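Local structure of inactivation-no-after-potential D protein (Drosophila melanogaster, 2QKV) at residues Phe10-Leu24 with Asp37-Leu50. The protein is a PDZ-domain scaffolding protein of Drosophila vision that probably gathers components of the G protein-coupled phototransduction pathway through peptide binding. The protein carries 1 engineered substitution. Numbering follows the deposited sequence.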
# COMPACT_ATOMS: atom_id res chain seq x y z
N PHE A 10 18.02 15.39 6.02
CA PHE A 10 18.98 15.91 7.00
C PHE A 10 19.20 14.80 8.03
O PHE A 10 18.40 13.87 8.14
CB PHE A 10 18.50 17.22 7.67
CG PHE A 10 17.21 17.11 8.43
CD1 PHE A 10 17.22 16.84 9.81
CD2 PHE A 10 16.01 17.36 7.80
CE1 PHE A 10 16.02 16.85 10.54
CE2 PHE A 10 14.81 17.37 8.51
CZ PHE A 10 14.82 17.11 9.89
N ASN A 11 20.31 14.88 8.76
CA ASN A 11 20.65 13.88 9.74
C ASN A 11 20.38 14.31 11.17
O ASN A 11 20.52 15.48 11.52
CB ASN A 11 22.14 13.52 9.63
CG ASN A 11 22.53 13.08 8.24
OD1 ASN A 11 23.15 13.83 7.49
ND2 ASN A 11 22.15 11.87 7.88
N VAL A 12 19.98 13.34 11.99
CA VAL A 12 19.76 13.56 13.41
C VAL A 12 20.50 12.43 14.11
O VAL A 12 20.26 11.25 13.84
CB VAL A 12 18.26 13.51 13.79
CG1 VAL A 12 18.10 13.67 15.31
CG2 VAL A 12 17.51 14.61 13.07
N ASP A 13 21.44 12.80 14.98
CA ASP A 13 22.25 11.83 15.70
C ASP A 13 22.22 12.09 17.19
O ASP A 13 22.41 13.24 17.64
CB ASP A 13 23.70 11.86 15.22
CG ASP A 13 23.85 11.40 13.79
OD1 ASP A 13 23.72 12.25 12.87
OD2 ASP A 13 24.10 10.20 13.58
N LEU A 14 21.99 11.04 17.96
CA LEU A 14 21.96 11.16 19.41
C LEU A 14 22.32 9.85 20.09
O LEU A 14 22.42 8.80 19.45
CB LEU A 14 20.58 11.62 19.88
CG LEU A 14 19.38 10.74 19.56
CD1 LEU A 14 19.25 9.63 20.62
CD2 LEU A 14 18.11 11.61 19.54
N MET A 15 22.54 9.94 21.40
CA MET A 15 22.88 8.77 22.20
C MET A 15 21.73 8.57 23.17
O MET A 15 21.48 9.42 24.02
CB MET A 15 24.17 9.02 22.99
CG MET A 15 24.52 7.91 23.96
SD MET A 15 24.79 6.32 23.17
CE MET A 15 26.41 6.54 22.56
N LYS A 16 21.01 7.47 23.02
CA LYS A 16 19.88 7.19 23.89
C LYS A 16 20.37 6.90 25.30
O LYS A 16 21.43 6.30 25.49
CB LYS A 16 19.07 6.00 23.36
CG LYS A 16 17.72 5.84 24.03
CD LYS A 16 16.85 4.83 23.31
CE LYS A 16 15.49 4.75 23.97
NZ LYS A 16 14.85 6.09 24.07
N LYS A 17 19.61 7.35 26.30
CA LYS A 17 19.96 7.12 27.69
C LYS A 17 18.81 6.41 28.40
O LYS A 17 17.64 6.71 28.16
CB LYS A 17 20.26 8.45 28.39
CG LYS A 17 21.45 9.21 27.82
CD LYS A 17 22.75 8.43 27.96
CE LYS A 17 23.92 9.21 27.37
NZ LYS A 17 25.23 8.52 27.59
N ALA A 18 19.14 5.46 29.27
CA ALA A 18 18.12 4.73 30.00
C ALA A 18 17.24 5.71 30.76
O ALA A 18 17.72 6.70 31.31
CB ALA A 18 18.78 3.75 30.97
N GLY A 19 15.94 5.44 30.78
CA GLY A 19 15.02 6.30 31.49
C GLY A 19 14.63 7.57 30.77
O GLY A 19 13.84 8.36 31.28
N LYS A 20 15.20 7.78 29.58
CA LYS A 20 14.88 8.97 28.81
C LYS A 20 14.34 8.57 27.44
O LYS A 20 15.11 8.29 26.52
CB LYS A 20 16.13 9.85 28.66
CG LYS A 20 15.85 11.19 27.99
CD LYS A 20 16.54 12.33 28.70
CE LYS A 20 15.97 12.53 30.10
NZ LYS A 20 16.60 13.68 30.80
N GLU A 21 13.01 8.54 27.32
CA GLU A 21 12.34 8.17 26.07
C GLU A 21 12.64 9.19 24.98
O GLU A 21 12.88 10.36 25.26
CB GLU A 21 10.82 8.17 26.23
CG GLU A 21 10.25 7.50 27.47
CD GLU A 21 8.89 8.08 27.81
OE1 GLU A 21 7.99 8.05 26.94
OE2 GLU A 21 8.71 8.56 28.95
N LEU A 22 12.60 8.74 23.73
CA LEU A 22 12.83 9.64 22.61
C LEU A 22 11.74 10.70 22.61
O LEU A 22 11.97 11.84 22.20
CB LEU A 22 12.79 8.87 21.29
CG LEU A 22 13.91 7.89 20.98
CD1 LEU A 22 13.62 7.23 19.63
CD2 LEU A 22 15.25 8.62 20.93
N GLY A 23 10.54 10.31 23.05
CA GLY A 23 9.43 11.24 23.10
C GLY A 23 8.75 11.49 21.77
O GLY A 23 8.13 12.53 21.58
N LEU A 24 8.87 10.54 20.85
CA LEU A 24 8.28 10.68 19.52
C LEU A 24 7.13 9.71 19.28
O LEU A 24 7.32 8.50 19.44
CB LEU A 24 9.33 10.41 18.44
CG LEU A 24 10.67 11.12 18.49
CD1 LEU A 24 11.57 10.58 17.37
CD2 LEU A 24 10.45 12.60 18.35
N ASP A 37 3.72 13.46 16.91
CA ASP A 37 3.84 14.32 18.09
C ASP A 37 5.20 14.09 18.73
O ASP A 37 5.82 13.05 18.53
CB ASP A 37 2.74 13.99 19.10
CG ASP A 37 2.42 15.17 20.00
OD1 ASP A 37 3.20 16.15 20.01
OD2 ASP A 37 1.39 15.11 20.70
N LEU A 38 5.68 15.07 19.48
CA LEU A 38 6.96 14.91 20.15
C LEU A 38 7.01 15.77 21.39
O LEU A 38 6.45 16.87 21.42
CB LEU A 38 8.13 15.24 19.21
CG LEU A 38 8.47 16.67 18.77
CD1 LEU A 38 9.69 16.63 17.85
CD2 LEU A 38 7.28 17.30 18.06
N ILE A 39 7.67 15.26 22.42
CA ILE A 39 7.78 15.98 23.67
C ILE A 39 9.12 16.67 23.74
O ILE A 39 10.18 16.03 23.74
CB ILE A 39 7.60 15.01 24.86
CG1 ILE A 39 8.74 14.00 24.90
CG2 ILE A 39 6.28 14.26 24.70
CD1 ILE A 39 8.62 13.03 26.05
N GLN A 40 9.07 17.99 23.79
CA GLN A 40 10.27 18.81 23.84
C GLN A 40 11.00 18.61 25.16
O GLN A 40 10.38 18.36 26.19
CB GLN A 40 9.87 20.28 23.66
CG GLN A 40 9.39 20.65 22.24
CD GLN A 40 8.46 19.60 21.62
OE1 GLN A 40 8.87 18.47 21.35
NE2 GLN A 40 7.21 19.99 21.37
N GLY A 41 12.33 18.72 25.13
CA GLY A 41 13.11 18.56 26.34
C GLY A 41 13.77 17.21 26.60
O GLY A 41 14.45 17.04 27.60
N GLN A 42 13.58 16.24 25.71
CA GLN A 42 14.19 14.93 25.90
C GLN A 42 15.66 14.86 25.47
O GLN A 42 16.52 14.46 26.25
CB GLN A 42 13.39 13.85 25.16
CG GLN A 42 11.96 13.68 25.65
CD GLN A 42 11.87 13.35 27.13
OE1 GLN A 42 11.49 14.19 27.94
NE2 GLN A 42 12.22 12.11 27.48
N TYR A 43 15.93 15.23 24.23
CA TYR A 43 17.28 15.23 23.69
C TYR A 43 17.53 16.52 22.93
O TYR A 43 16.68 16.97 22.16
CB TYR A 43 17.49 14.04 22.74
CG TYR A 43 17.48 12.71 23.44
CD1 TYR A 43 16.28 12.07 23.74
CD2 TYR A 43 18.67 12.11 23.85
CE1 TYR A 43 16.27 10.86 24.44
CE2 TYR A 43 18.67 10.91 24.55
CZ TYR A 43 17.46 10.30 24.85
OH TYR A 43 17.45 9.12 25.56
N PRO A 44 18.69 17.15 23.15
CA PRO A 44 19.05 18.40 22.48
C PRO A 44 18.97 18.31 20.96
O PRO A 44 18.49 19.24 20.32
CB PRO A 44 20.47 18.65 22.98
CG PRO A 44 20.43 18.10 24.37
CD PRO A 44 19.70 16.79 24.16
N GLU A 45 19.44 17.20 20.39
CA GLU A 45 19.41 17.04 18.94
C GLU A 45 17.98 16.99 18.39
O GLU A 45 17.71 17.48 17.30
CB GLU A 45 20.18 15.77 18.52
CG GLU A 45 20.17 14.65 19.54
CD GLU A 45 21.26 14.79 20.60
OE1 GLU A 45 22.45 14.57 20.28
OE2 GLU A 45 20.92 15.13 21.76
N ILE A 46 17.05 16.41 19.15
CA ILE A 46 15.67 16.37 18.70
C ILE A 46 15.10 17.78 18.79
O ILE A 46 14.46 18.27 17.86
CB ILE A 46 14.82 15.39 19.57
CG1 ILE A 46 15.30 13.95 19.35
CG2 ILE A 46 13.34 15.53 19.23
CD1 ILE A 46 14.46 12.90 20.12
N ASP A 47 15.33 18.45 19.91
CA ASP A 47 14.81 19.79 20.08
C ASP A 47 15.34 20.75 19.03
O ASP A 47 14.60 21.61 18.54
CB ASP A 47 15.15 20.34 21.47
CG ASP A 47 14.37 19.66 22.58
OD1 ASP A 47 13.34 19.03 22.28
OD2 ASP A 47 14.79 19.78 23.75
N SER A 48 16.61 20.60 18.66
CA SER A 48 17.19 21.51 17.69
C SER A 48 16.90 21.18 16.23
O SER A 48 16.82 22.09 15.40
CB SER A 48 18.71 21.60 17.89
OG SER A 48 19.37 20.39 17.56
N LYS A 49 16.73 19.90 15.90
CA LYS A 49 16.51 19.53 14.50
C LYS A 49 15.17 18.96 14.07
O LYS A 49 14.88 18.93 12.87
CB LYS A 49 17.58 18.53 14.05
CG LYS A 49 19.02 18.99 14.21
CD LYS A 49 19.96 17.92 13.69
CE LYS A 49 21.42 18.32 13.84
NZ LYS A 49 22.31 17.24 13.31
N LEU A 50 14.36 18.48 15.01
CA LEU A 50 13.08 17.87 14.64
C LEU A 50 11.82 18.66 15.00
O LEU A 50 11.80 19.42 15.97
CB LEU A 50 12.97 16.46 15.25
CG LEU A 50 13.95 15.39 14.74
CD1 LEU A 50 13.75 14.11 15.53
CD2 LEU A 50 13.72 15.13 13.27
O HOH W 1 21.54 17.76 10.58
O HOH W 2 22.12 15.50 15.22
O HOH W 3 22.76 12.66 22.51
O HOH W 4 11.40 14.38 21.94
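Tyr43, the N-cap residue of helix 44-49, drives its ring into the hollow that 10-24 forms where strand 10-15 turns back through the Lys17-Lys20 type II turn. At the far end of the ring the hydroxyl bridges the turn, receiving a nearly straight bond from Lys17 N (2.9 Å to OH, 167°) and donating to Lys20 O (2.7 Å from OH). Leu14 CD1 lies over one ring face, nearer its border than its centre, while Lys20 runs the other way alongside, CG 3.6 Å from Tyr43 CE1. A phenylalanine here would fill much of the hollow but would probably leave Lys17 N and Lys20 O without the hydroxyl that ties them together. Beside the ring, Gln42 bends at chi2 (-57°) and its NE2 donates to Glu21 O (2.9 Å), which lies in the amide plane of Gln42. Gly23 provides a dent for Ile39, whose CG1 lies 3.4 Å from Gly23 CA; a side chain on residue 23 would strike this CG1. Along the helix, Leu14 CD2 packs on Ile46 CG1; just past its end Leu50 CD2 meets Val12 CG2. The extended Lys49 chain lets NZ donate to Asn11 O (3.1 Å) from above the carbonyl plane. Helix 44-49 runs nearly antiparallel (157°) to strand 10-15, which pairs with strand 82-88, while Leu24 and Leu38 join strands 24-28 and 33-38 of the PDZ fold.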